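PDB 3ODN: dally-like protein, which probably acts as a cell-surface heparan sulfate proteoglycan of the glypican family, whose core domain carries a region important for hedgehog signalling. Local coordinates for residues Lys123-Tyr128 / Glu138-Phe143; Asp184-Gln189 / Ile295-Ala300; Lys229-Gly234 / Asn429-Ser434; Ala235-Thr240 / Met441-His446. The protein carries 2 engineered substitutions. One frame throughout, in Å; residues are numbered along the deposited sequence.

The four contacts fall into two groups on opposite sides of the chain's centre in a long, almost wholly helical glypican core. Contacts 1 and 2 adjoin: their centres are 13 Å apart, M140 of contact 1 packs on S187 of contact 2, and F143 packs on I297. Contacts 3 and 4 also adjoin, with centres 10 Å apart and a probable hydrogen bond from W443 NE1 to K229 O, 2.7 Å long. This second pair lies in the disulfide-rich region, which includes C244-C442 and C248-C427. Between the groups the separation is large: contacts 2 and 4 have centres 72 Å apart, and the nearest atoms of contacts 1 and 3 are about 41 Å apart.

Contact 1: Lys123-Tyr128 / Glu138-Phe143; sequences KELETY and EVMDKF
V139 meets E124 where the helices of segments 123-128 and 138-143 come nearest, the CA atoms of the two residues being 7.4 Å apart. Both of its methyls are used. CG1 lies against the start of the glutamate side chain, 3.8 Å from E124 CB, while CG2 follows it outward and is 4.0 Å from E124 CD. The bend of E124 at chi2 (-69°) folds its end back beside the valine, and the glutamate lays its methylenes and carboxylate carbon along V139. One residue on, M140 reaches L125 with its terminal methyl: M140 CE and L125 CD2 are 3.6 Å apart, and the two side chains cross at about a right angle. Neither side chain sets out straight at the other helix; the methionine, bent at chi2 and chi3, brings CE over to the leucine's CD2 branch. No hydrogen bond joins the segments, which bury 144 Å² summed over both sides. Helices 115-131 and 136-155, consecutive and running in roughly opposite directions, form a helical hairpin. V134, in the connecting loop, touches both E124 and V139. L121 of helix 115-131 extends the packing to V139 and M140, while I190 of helix 182-214 lies against M140.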
loop_
_atom_site.group_PDB
_atom_site.type_symbol
_atom_site.label_atom_id
_atom_site.label_comp_id
_atom_site.label_asym_id
_atom_site.label_seq_id
_atom_site.Cartn_x
_atom_site.Cartn_y
_atom_site.Cartn_z
ATOM N N LYS A 123 19.052 10.809 -7.392
ATOM C CA LYS A 123 18.519 10.208 -8.608
ATOM C C LYS A 123 18.154 8.754 -8.394
ATOM O O LYS A 123 17.119 8.323 -8.883
ATOM C CB LYS A 123 19.511 10.365 -9.775
ATOM C CG LYS A 123 19.307 11.679 -10.516
ATOM C CD LYS A 123 20.607 12.428 -10.800
ATOM C CE LYS A 123 20.330 13.822 -11.315
ATOM N NZ LYS A 123 21.561 14.491 -11.803
ATOM N N GLU A 124 18.983 8.011 -7.643
ATOM C CA GLU A 124 18.768 6.608 -7.301
ATOM C C GLU A 124 17.532 6.428 -6.442
ATOM O O GLU A 124 16.757 5.494 -6.664
ATOM C CB GLU A 124 19.992 6.038 -6.593
ATOM C CG GLU A 124 21.257 5.951 -7.453
ATOM C CD GLU A 124 21.323 4.952 -8.603
ATOM O OE1 GLU A 124 22.454 4.562 -8.983
ATOM O OE2 GLU A 124 20.259 4.584 -9.150
ATOM N N LEU A 125 17.333 7.345 -5.478
ATOM C CA LEU A 125 16.207 7.380 -4.554
ATOM C C LEU A 125 14.954 7.733 -5.328
ATOM O O LEU A 125 13.928 7.114 -5.109
ATOM C CB LEU A 125 16.458 8.374 -3.403
ATOM C CG LEU A 125 17.753 8.209 -2.591
ATOM C CD1 LEU A 125 18.004 9.440 -1.719
ATOM C CD2 LEU A 125 17.748 6.938 -1.746
ATOM N N GLU A 126 15.053 8.692 -6.272
ATOM C CA GLU A 126 13.970 9.091 -7.179
ATOM C C GLU A 126 13.564 7.899 -8.094
ATOM O O GLU A 126 12.379 7.561 -8.155
ATOM C CB GLU A 126 14.364 10.331 -8.006
ATOM C CG GLU A 126 13.933 11.639 -7.357
ATOM C CD GLU A 126 14.787 12.899 -7.493
ATOM O OE1 GLU A 126 15.744 12.922 -8.305
ATOM O OE2 GLU A 126 14.473 13.882 -6.781
ATOM N N THR A 127 14.560 7.235 -8.742
ATOM C CA THR A 127 14.350 6.099 -9.636
ATOM C C THR A 127 13.732 4.944 -8.897
ATOM O O THR A 127 12.772 4.368 -9.406
ATOM C CB THR A 127 15.629 5.737 -10.398
ATOM O OG1 THR A 127 15.952 6.820 -11.273
ATOM C CG2 THR A 127 15.493 4.439 -11.206
ATOM N N TYR A 128 14.267 4.610 -7.701
ATOM C CA TYR A 128 13.687 3.565 -6.890
ATOM C C TYR A 128 12.190 3.814 -6.703
ATOM O O TYR A 128 11.393 2.936 -7.033
ATOM C CB TYR A 128 14.367 3.406 -5.508
ATOM C CG TYR A 128 13.651 2.344 -4.702
ATOM C CD1 TYR A 128 13.883 0.995 -4.939
ATOM C CD2 TYR A 128 12.620 2.684 -3.827
ATOM C CE1 TYR A 128 13.136 0.007 -4.296
ATOM C CE2 TYR A 128 11.835 1.704 -3.213
ATOM C CZ TYR A 128 12.106 0.368 -3.445
ATOM O OH TYR A 128 11.360 -0.601 -2.837
ATOM N N GLU A 138 23.142 -1.171 -1.750
ATOM C CA GLU A 138 24.329 -1.152 -2.635
ATOM C C GLU A 138 24.714 0.303 -2.927
ATOM O O GLU A 138 25.880 0.688 -2.800
ATOM C CB GLU A 138 23.991 -1.894 -3.945
ATOM C CG GLU A 138 25.157 -2.240 -4.865
ATOM C CD GLU A 138 24.816 -3.277 -5.926
ATOM O OE1 GLU A 138 23.759 -3.137 -6.585
ATOM O OE2 GLU A 138 25.606 -4.237 -6.094
ATOM N N VAL A 139 23.707 1.100 -3.291
ATOM C CA VAL A 139 23.763 2.533 -3.568
ATOM C C VAL A 139 24.373 3.319 -2.373
ATOM O O VAL A 139 25.314 4.080 -2.586
ATOM C CB VAL A 139 22.345 3.016 -4.013
ATOM C CG1 VAL A 139 22.155 4.526 -3.866
ATOM C CG2 VAL A 139 22.059 2.577 -5.441
ATOM N N MET A 140 23.862 3.095 -1.137
ATOM C CA MET A 140 24.323 3.724 0.106
ATOM C C MET A 140 25.733 3.314 0.432
ATOM O O MET A 140 26.519 4.145 0.884
ATOM C CB MET A 140 23.407 3.369 1.300
ATOM C CG MET A 140 22.045 4.053 1.302
ATOM S SD MET A 140 22.024 5.789 0.745
ATOM C CE MET A 140 20.830 5.634 -0.405
ATOM N N ASP A 141 26.051 2.024 0.233
ATOM C CA ASP A 141 27.393 1.461 0.459
ATOM C C ASP A 141 28.396 2.128 -0.466
ATOM O O ASP A 141 29.436 2.582 0.004
ATOM C CB ASP A 141 27.412 -0.083 0.281
ATOM C CG ASP A 141 26.764 -0.913 1.412
ATOM O OD1 ASP A 141 26.166 -0.306 2.342
ATOM O OD2 ASP A 141 26.829 -2.166 1.348
ATOM N N LYS A 142 28.050 2.249 -1.767
ATOM C CA LYS A 142 28.896 2.875 -2.783
ATOM C C LYS A 142 29.113 4.358 -2.538
ATOM O O LYS A 142 30.246 4.819 -2.691
ATOM C CB LYS A 142 28.383 2.600 -4.210
ATOM C CG LYS A 142 28.967 1.323 -4.795
ATOM C CD LYS A 142 27.977 0.584 -5.692
ATOM C CE LYS A 142 28.519 -0.765 -6.093
ATOM N NZ LYS A 142 27.650 -1.425 -7.096
ATOM N N PHE A 143 28.036 5.090 -2.133
ATOM C CA PHE A 143 28.024 6.527 -1.854
ATOM C C PHE A 143 29.014 6.925 -0.744
ATOM O O PHE A 143 29.886 7.774 -0.967
ATOM C CB PHE A 143 26.577 7.004 -1.532
ATOM C CG PHE A 143 26.504 8.326 -0.813
ATOM C CD1 PHE A 143 26.698 9.520 -1.500
ATOM C CD2 PHE A 143 26.270 8.379 0.557
ATOM C CE1 PHE A 143 26.677 10.740 -0.828
ATOM C CE2 PHE A 143 26.277 9.599 1.230
ATOM C CZ PHE A 143 26.479 10.769 0.530
#

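Contact 2: Asp184-Gln189 / Ile295-Ala300; sequences DKLSVQ and IKISEA
L186 overlaps the outer part of the K296 side chain with its CD1 methyl, which is 3.8 Å from K296 CD and 3.5 Å from K296 NZ. The other methyl turns to the neighbouring residue, with L186 CD2 placed 4.2 Å from I297 CG1; those two side chains cross at about a right angle. With CG opposite the backbone N, chi1 of -172° turns the leucine's fork toward helix 293-306, one methyl to each partner. These contacts join two nearly antiparallel helical segments of the glypican bundle: the local axes make an angle of 159° and approach to 11.7 Å. Across that separation only side chains meet, and K296 reaches as far as Q189. A weak hydrogen bond runs from K296 NZ to Q189 OE1, 3.0 Å long. The lysine bends at its last torsion (chi4 -112°), which brings NZ to the amide oxygen while it stays beside the leucine methyl. On its own helix, the Q189 amide is also tied weakly, NE2 donating to K185 O. F144 of helix 136-155 touches L186. From helix 48-106, F99 and F103 also touch I297.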
loop_
_atom_site.group_PDB
_atom_site.type_symbol
_atom_site.label_atom_id
_atom_site.label_comp_id
_atom_site.label_asym_id
_atom_site.label_seq_id
_atom_site.Cartn_x
_atom_site.Cartn_y
_atom_site.Cartn_z
ATOM N N ASP A 184 26.002 2.400 8.327
ATOM C CA ASP A 184 25.347 1.155 8.697
ATOM C C ASP A 184 23.887 1.399 9.110
ATOM O O ASP A 184 22.994 0.725 8.593
ATOM C CB ASP A 184 26.161 0.426 9.794
ATOM C CG ASP A 184 27.684 0.639 9.776
ATOM O OD1 ASP A 184 28.245 0.928 8.683
ATOM O OD2 ASP A 184 28.317 0.494 10.850
ATOM N N LYS A 185 23.648 2.392 10.001
ATOM C CA LYS A 185 22.320 2.754 10.510
ATOM C C LYS A 185 21.449 3.454 9.476
ATOM O O LYS A 185 20.264 3.143 9.379
ATOM C CB LYS A 185 22.426 3.610 11.791
ATOM C CG LYS A 185 22.675 2.797 13.059
ATOM C CD LYS A 185 23.354 3.629 14.139
ATOM C CE LYS A 185 23.880 2.767 15.255
ATOM N NZ LYS A 185 24.745 3.538 16.185
ATOM N N LEU A 186 22.026 4.399 8.712
ATOM C CA LEU A 186 21.281 5.193 7.720
ATOM C C LEU A 186 20.770 4.390 6.533
ATOM O O LEU A 186 19.641 4.598 6.101
ATOM C CB LEU A 186 22.128 6.400 7.269
ATOM C CG LEU A 186 21.471 7.450 6.378
ATOM C CD1 LEU A 186 20.178 7.970 6.976
ATOM C CD2 LEU A 186 22.454 8.588 6.051
ATOM N N SER A 187 21.598 3.480 6.020
ATOM C CA SER A 187 21.308 2.619 4.877
ATOM C C SER A 187 20.161 1.675 5.145
ATOM O O SER A 187 19.385 1.421 4.248
ATOM C CB SER A 187 22.554 1.841 4.455
ATOM O OG SER A 187 22.900 0.877 5.436
ATOM N N VAL A 188 20.062 1.155 6.375
ATOM C CA VAL A 188 18.987 0.274 6.819
ATOM C C VAL A 188 17.689 1.107 6.956
ATOM O O VAL A 188 16.644 0.647 6.493
ATOM C CB VAL A 188 19.398 -0.578 8.066
ATOM C CG1 VAL A 188 18.220 -1.337 8.666
ATOM C CG2 VAL A 188 20.522 -1.557 7.711
ATOM N N GLN A 189 17.774 2.366 7.463
ATOM C CA GLN A 189 16.618 3.287 7.556
ATOM C C GLN A 189 16.094 3.635 6.165
ATOM O O GLN A 189 14.904 3.582 5.963
ATOM C CB GLN A 189 16.960 4.591 8.304
ATOM C CG GLN A 189 17.131 4.455 9.810
ATOM C CD GLN A 189 17.528 5.777 10.434
ATOM O OE1 GLN A 189 16.721 6.712 10.534
ATOM N NE2 GLN A 189 18.784 5.894 10.864
ATOM N N ILE A 295 21.316 16.924 7.294
ATOM C CA ILE A 295 21.831 16.933 8.674
ATOM C C ILE A 295 22.527 15.601 8.985
ATOM O O ILE A 295 23.606 15.612 9.562
ATOM C CB ILE A 295 20.709 17.289 9.706
ATOM C CG1 ILE A 295 20.243 18.752 9.554
ATOM C CG2 ILE A 295 21.122 17.001 11.162
ATOM C CD1 ILE A 295 18.717 18.928 9.474
ATOM N N LYS A 296 21.928 14.461 8.587
ATOM C CA LYS A 296 22.508 13.121 8.818
ATOM C C LYS A 296 23.820 12.938 8.037
ATOM O O LYS A 296 24.751 12.323 8.546
ATOM C CB LYS A 296 21.516 12.014 8.440
ATOM C CG LYS A 296 20.244 11.986 9.274
ATOM C CD LYS A 296 19.111 11.278 8.497
ATOM C CE LYS A 296 18.001 10.744 9.372
ATOM N NZ LYS A 296 17.961 9.250 9.401
ATOM N N ILE A 297 23.893 13.474 6.811
ATOM C CA ILE A 297 25.089 13.354 5.980
ATOM C C ILE A 297 26.206 14.326 6.436
ATOM O O ILE A 297 27.376 13.931 6.451
ATOM C CB ILE A 297 24.761 13.275 4.444
ATOM C CG1 ILE A 297 23.880 12.036 4.161
ATOM C CG2 ILE A 297 26.045 13.271 3.557
ATOM C CD1 ILE A 297 23.228 12.000 2.889
ATOM N N SER A 298 25.836 15.550 6.899
ATOM C CA SER A 298 26.800 16.534 7.430
ATOM C C SER A 298 27.442 16.012 8.736
ATOM O O SER A 298 28.640 16.212 8.971
ATOM C CB SER A 298 26.126 17.883 7.674
ATOM O OG SER A 298 25.231 17.846 8.774
ATOM N N GLU A 299 26.634 15.327 9.567
ATOM C CA GLU A 299 27.064 14.728 10.827
ATOM C C GLU A 299 28.036 13.563 10.597
ATOM O O GLU A 299 28.991 13.435 11.358
ATOM C CB GLU A 299 25.861 14.393 11.735
ATOM C CG GLU A 299 25.290 15.657 12.380
ATOM C CD GLU A 299 24.033 15.582 13.233
ATOM O OE1 GLU A 299 23.234 14.627 13.077
ATOM O OE2 GLU A 299 23.822 16.529 14.025
ATOM N N ALA A 300 27.870 12.796 9.491
ATOM C CA ALA A 300 28.810 11.737 9.080
ATOM C C ALA A 300 30.148 12.392 8.613
ATOM O O ALA A 300 31.233 11.901 8.933
ATOM C CB ALA A 300 28.208 10.921 7.953
#

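Contact 3: Lys229-Gly234 / Asn429-Ser434; sequences KMQHCG and NEDIAS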
loop_
_atom_site.group_PDB
_atom_site.type_symbol
_atom_site.label_atom_id
_atom_site.label_comp_id
_atom_site.label_asym_id
_atom_site.label_seq_id
_atom_site.Cartn_x
_atom_site.Cartn_y
_atom_site.Cartn_z
ATOM N N LYS A 229 -37.385 -14.802 -7.230
ATOM C CA LYS A 229 -38.234 -15.521 -6.270
ATOM C C LYS A 229 -38.242 -14.784 -4.919
ATOM O O LYS A 229 -39.232 -14.842 -4.194
ATOM C CB LYS A 229 -37.755 -16.973 -6.114
ATOM C CG LYS A 229 -38.763 -17.910 -5.487
ATOM C CD LYS A 229 -38.102 -19.182 -4.978
ATOM C CE LYS A 229 -38.193 -19.270 -3.473
ATOM N NZ LYS A 229 -37.668 -20.560 -2.955
ATOM N N MET A 230 -37.158 -14.059 -4.616
ATOM C CA MET A 230 -37.026 -13.275 -3.393
ATOM C C MET A 230 -37.680 -11.889 -3.522
ATOM O O MET A 230 -38.396 -11.458 -2.619
ATOM C CB MET A 230 -35.544 -13.191 -2.976
ATOM C CG MET A 230 -35.257 -12.384 -1.693
ATOM S SD MET A 230 -34.999 -10.593 -1.920
ATOM C CE MET A 230 -33.549 -10.608 -3.083
ATOM N N GLN A 231 -37.408 -11.193 -4.629
ATOM C CA GLN A 231 -37.863 -9.827 -4.848
ATOM C C GLN A 231 -39.285 -9.653 -5.348
ATOM O O GLN A 231 -40.027 -8.852 -4.779
ATOM C CB GLN A 231 -36.858 -9.076 -5.744
ATOM C CG GLN A 231 -37.096 -7.572 -5.845
ATOM C CD GLN A 231 -35.872 -6.849 -6.340
ATOM O OE1 GLN A 231 -35.144 -6.222 -5.574
ATOM N NE2 GLN A 231 -35.623 -6.894 -7.634
ATOM N N HIS A 232 -39.647 -10.365 -6.431
ATOM C CA HIS A 232 -40.916 -10.210 -7.139
ATOM C C HIS A 232 -41.991 -11.296 -6.975
ATOM O O HIS A 232 -43.125 -11.062 -7.404
ATOM C CB HIS A 232 -40.630 -10.031 -8.635
ATOM C CG HIS A 232 -39.647 -8.953 -8.957
ATOM N ND1 HIS A 232 -40.032 -7.630 -9.055
ATOM C CD2 HIS A 232 -38.326 -9.048 -9.236
ATOM C CE1 HIS A 232 -38.935 -6.960 -9.368
ATOM N NE2 HIS A 232 -37.881 -7.770 -9.477
ATOM N N CYS A 233 -41.648 -12.475 -6.408
ATOM C CA CYS A 233 -42.603 -13.593 -6.301
ATOM C C CYS A 233 -43.525 -13.694 -5.067
ATOM O O CYS A 233 -44.341 -14.617 -4.985
ATOM C CB CYS A 233 -41.961 -14.929 -6.669
ATOM S SG CYS A 233 -41.199 -14.952 -8.316
ATOM N N GLY A 234 -43.431 -12.729 -4.156
ATOM C CA GLY A 234 -44.323 -12.636 -2.999
ATOM C C GLY A 234 -45.681 -12.197 -3.512
ATOM O O GLY A 234 -46.711 -12.784 -3.174
ATOM N N ASN A 429 -31.704 -0.910 1.368
ATOM C CA ASN A 429 -32.063 0.126 0.406
ATOM C C ASN A 429 -33.558 0.241 0.112
ATOM O O ASN A 429 -34.242 -0.778 0.013
ATOM C CB ASN A 429 -31.298 -0.084 -0.894
ATOM C CG ASN A 429 -30.860 1.219 -1.486
ATOM O OD1 ASN A 429 -29.869 1.812 -1.043
ATOM N ND2 ASN A 429 -31.640 1.734 -2.434
ATOM N N GLU A 430 -34.037 1.496 -0.109
ATOM C CA GLU A 430 -35.428 1.881 -0.441
ATOM C C GLU A 430 -35.994 1.050 -1.611
ATOM O O GLU A 430 -37.207 0.852 -1.713
ATOM C CB GLU A 430 -35.517 3.393 -0.763
ATOM C CG GLU A 430 -35.032 4.306 0.361
ATOM C CD GLU A 430 -34.699 5.735 -0.032
ATOM O OE1 GLU A 430 -35.543 6.629 0.209
ATOM O OE2 GLU A 430 -33.577 5.968 -0.544
ATOM N N ASP A 431 -35.085 0.555 -2.464
ATOM C CA ASP A 431 -35.302 -0.310 -3.616
ATOM C C ASP A 431 -35.965 -1.632 -3.171
ATOM O O ASP A 431 -37.067 -1.907 -3.613
ATOM C CB ASP A 431 -33.934 -0.530 -4.313
ATOM C CG ASP A 431 -33.848 -1.563 -5.427
ATOM O OD1 ASP A 431 -34.898 -1.911 -6.000
ATOM O OD2 ASP A 431 -32.715 -1.994 -5.746
ATOM N N ILE A 432 -35.320 -2.409 -2.274
ATOM C CA ILE A 432 -35.822 -3.694 -1.741
ATOM C C ILE A 432 -36.649 -3.455 -0.475
ATOM O O ILE A 432 -37.742 -4.009 -0.356
ATOM C CB ILE A 432 -34.672 -4.733 -1.499
ATOM C CG1 ILE A 432 -33.942 -5.116 -2.807
ATOM C CG2 ILE A 432 -35.171 -5.994 -0.790
ATOM C CD1 ILE A 432 -32.738 -4.253 -3.169
ATOM N N ALA A 433 -36.122 -2.638 0.471
ATOM C CA ALA A 433 -36.770 -2.300 1.750
ATOM C C ALA A 433 -37.226 -3.577 2.516
ATOM O O ALA A 433 -38.358 -3.652 2.996
ATOM C CB ALA A 433 -37.930 -1.321 1.530
ATOM N N SER A 434 -36.300 -4.570 2.621
ATOM C CA SER A 434 -36.502 -5.849 3.293
ATOM C C SER A 434 -36.837 -5.652 4.770
ATOM O O SER A 434 -36.341 -4.734 5.412
ATOM C CB SER A 434 -35.304 -6.772 3.093
ATOM O OG SER A 434 -34.237 -6.455 3.970
#
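Q231 and I432 make the main contact between these segments, and it is a van der Waals one: Q231 OE1 lies 3.2 Å from I432 CG1 and 3.9 Å from I432 CD1. The amide oxygen therefore abuts the longer branch of the isoleucine, and the two side chains cross at about a right angle. Q231 spans the gap because its chain is extended, with CG opposite the backbone N (chi1 -170°) and no bend before the amide. The CA atoms of Q231 and I432 stay 7.2 Å apart. Among polar groups, Q231 OE1 approaches D431 OD1 only to 4.3 Å, and no hydrogen bond crosses between the segments. Within segment 429-434 a backbone bond, A433 N to N429 O, 2.7 Å, closes a turn in which 430-432 have helical angles. The contact lies in the disulfide-rich end of the glypican core, beside the C248-C427 disulfide, and places the end of helix 222-231 next to the loop that follows helix 422-428. Helix 48-106 borders it through S58, which touches Q231, and H65, which forms a weak hydrogen bond with D431. Helix 245-255 supports both sides through C248, touched by M230 and I432.

Contact 4: Ala235-Thr240 / Met441-His446; sequences ACKGYT and MCWNGH
Two loops of the disulfide-rich region of the glypican core meet here, neither with regular helix or strand. Segment 441-446 is anchored by the C442-C244 disulfide, and backbone hydrogen bonds link W443 to K242 and C244 beside it. Against this tethered loop, segment 235-240 sends K237 and Y239, and the two segments bury 145 Å² counted over both sides. The lysine runs past the indole: K237 CD is 4.1 Å from W443 CZ3, approaching the ring obliquely, and the side chains cross at about a right angle. Y239 presents its ring edge to the same part of the tryptophan, with Y239 CD1 4.3 Å from W443 CE3. One face of the indole is occupied from its own loop by the backbone, G445 N sitting 3.5 Å above its centre. The indole's NE1 is held elsewhere, by a hydrogen bond to K229 O, and Y247 meets the ring system with planes at about 70°; together these restrict its rotation. An Asx turn shapes the following residues, H446 N donating to N444 OD1 at 3.1 Å. N444 OD1 also accepts from T447 N, and H446 offers its own carbonyl to K237. The bend at chi3 turns NZ from the indole to H446 O: K237 NZ donates to H446 O over 2.8 Å, with a C=O...N angle of 152° and the nitrogen tilted 28° from the carbonyl plane.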
loop_
_atom_site.group_PDB
_atom_site.type_symbol
_atom_site.label_atom_id
_atom_site.label_comp_id
_atom_site.label_asym_id
_atom_site.label_seq_id
_atom_site.Cartn_x
_atom_site.Cartn_y
_atom_site.Cartn_z
ATOM N N ALA A 235 -45.641 -11.224 -4.442
ATOM C CA ALA A 235 -46.742 -10.638 -5.184
ATOM C C ALA A 235 -47.423 -11.700 -6.065
ATOM O O ALA A 235 -48.642 -11.624 -6.278
ATOM C CB ALA A 235 -46.216 -9.497 -6.039
ATOM N N CYS A 236 -46.645 -12.722 -6.518
ATOM C CA CYS A 236 -47.115 -13.863 -7.318
ATOM C C CYS A 236 -48.187 -14.684 -6.606
ATOM O O CYS A 236 -48.961 -15.362 -7.265
ATOM C CB CYS A 236 -45.949 -14.748 -7.733
ATOM S SG CYS A 236 -45.304 -14.385 -9.374
ATOM N N LYS A 237 -48.172 -14.674 -5.269
ATOM C CA LYS A 237 -49.106 -15.377 -4.408
ATOM C C LYS A 237 -50.127 -14.380 -3.803
ATOM O O LYS A 237 -50.851 -14.722 -2.860
ATOM C CB LYS A 237 -48.345 -16.149 -3.312
ATOM C CG LYS A 237 -47.582 -17.375 -3.798
ATOM C CD LYS A 237 -47.046 -18.213 -2.627
ATOM C CE LYS A 237 -47.978 -19.339 -2.220
ATOM N NZ LYS A 237 -47.361 -20.249 -1.216
ATOM N N GLY A 238 -50.168 -13.165 -4.370
ATOM C CA GLY A 238 -51.075 -12.094 -3.962
ATOM C C GLY A 238 -50.783 -11.509 -2.595
ATOM O O GLY A 238 -51.689 -11.400 -1.757
ATOM N N TYR A 239 -49.515 -11.143 -2.367
ATOM C CA TYR A 239 -49.000 -10.580 -1.118
ATOM C C TYR A 239 -48.281 -9.224 -1.355
ATOM O O TYR A 239 -47.653 -9.038 -2.395
ATOM C CB TYR A 239 -48.019 -11.566 -0.455
ATOM C CG TYR A 239 -48.533 -12.958 -0.128
ATOM C CD1 TYR A 239 -47.668 -14.051 -0.102
ATOM C CD2 TYR A 239 -49.849 -13.161 0.284
ATOM C CE1 TYR A 239 -48.105 -15.311 0.302
ATOM C CE2 TYR A 239 -50.307 -14.427 0.654
ATOM C CZ TYR A 239 -49.430 -15.500 0.657
ATOM O OH TYR A 239 -49.873 -16.746 1.019
ATOM N N THR A 240 -48.372 -8.299 -0.373
ATOM C CA THR A 240 -47.816 -6.933 -0.425
ATOM C C THR A 240 -46.671 -6.752 0.562
ATOM O O THR A 240 -46.033 -5.694 0.604
ATOM C CB THR A 240 -48.940 -5.870 -0.277
ATOM O OG1 THR A 240 -49.704 -6.117 0.908
ATOM C CG2 THR A 240 -49.887 -5.836 -1.480
ATOM N N MET A 441 -44.168 -11.256 9.341
ATOM C CA MET A 441 -44.959 -10.503 8.369
ATOM C C MET A 441 -44.174 -10.229 7.093
ATOM O O MET A 441 -44.346 -9.189 6.467
ATOM C CB MET A 441 -45.460 -9.183 8.991
ATOM C CG MET A 441 -46.430 -9.365 10.141
ATOM S SD MET A 441 -47.883 -10.241 9.628
ATOM C CE MET A 441 -48.535 -9.083 8.415
ATOM N N CYS A 442 -43.320 -11.154 6.697
ATOM C CA CYS A 442 -42.531 -10.945 5.500
ATOM C C CYS A 442 -42.505 -12.153 4.563
ATOM O O CYS A 442 -42.775 -13.274 4.995
ATOM C CB CYS A 442 -41.127 -10.469 5.868
ATOM S SG CYS A 442 -40.309 -11.461 7.147
ATOM N N TRP A 443 -42.194 -11.908 3.275
ATOM C CA TRP A 443 -42.024 -12.921 2.246
ATOM C C TRP A 443 -40.750 -13.734 2.549
ATOM O O TRP A 443 -39.677 -13.138 2.729
ATOM C CB TRP A 443 -41.978 -12.275 0.844
ATOM C CG TRP A 443 -41.607 -13.230 -0.262
ATOM C CD1 TRP A 443 -40.509 -13.157 -1.064
ATOM C CD2 TRP A 443 -42.292 -14.442 -0.631
ATOM N NE1 TRP A 443 -40.462 -14.244 -1.909
ATOM C CE2 TRP A 443 -41.553 -15.040 -1.676
ATOM C CE3 TRP A 443 -43.488 -15.057 -0.211
ATOM C CZ2 TRP A 443 -41.971 -16.216 -2.317
ATOM C CZ3 TRP A 443 -43.889 -16.233 -0.833
ATOM C CH2 TRP A 443 -43.121 -16.813 -1.853
ATOM N N ASN A 444 -40.874 -15.089 2.618
ATOM C CA ASN A 444 -39.780 -16.022 2.952
ATOM C C ASN A 444 -39.375 -17.069 1.892
ATOM O O ASN A 444 -38.537 -17.930 2.179
ATOM C CB ASN A 444 -40.035 -16.697 4.330
ATOM C CG ASN A 444 -41.050 -17.831 4.373
ATOM O OD1 ASN A 444 -41.721 -18.166 3.388
ATOM N ND2 ASN A 444 -41.189 -18.443 5.541
ATOM N N GLY A 445 -39.989 -17.020 0.711
ATOM C CA GLY A 445 -39.726 -17.994 -0.345
ATOM C C GLY A 445 -40.830 -19.023 -0.513
ATOM O O GLY A 445 -40.866 -19.733 -1.519
ATOM N N HIS A 446 -41.744 -19.106 0.474
ATOM C CA HIS A 446 -42.891 -20.022 0.494
ATOM C C HIS A 446 -44.159 -19.233 0.762
ATOM O O HIS A 446 -45.042 -19.222 -0.087
ATOM C CB HIS A 446 -42.719 -21.099 1.573
ATOM C CG HIS A 446 -41.487 -21.925 1.405
ATOM N ND1 HIS A 446 -41.510 -23.125 0.715
ATOM C CD2 HIS A 446 -40.232 -21.697 1.846
ATOM C CE1 HIS A 446 -40.271 -23.581 0.750
ATOM N NE2 HIS A 446 -39.460 -22.746 1.406
#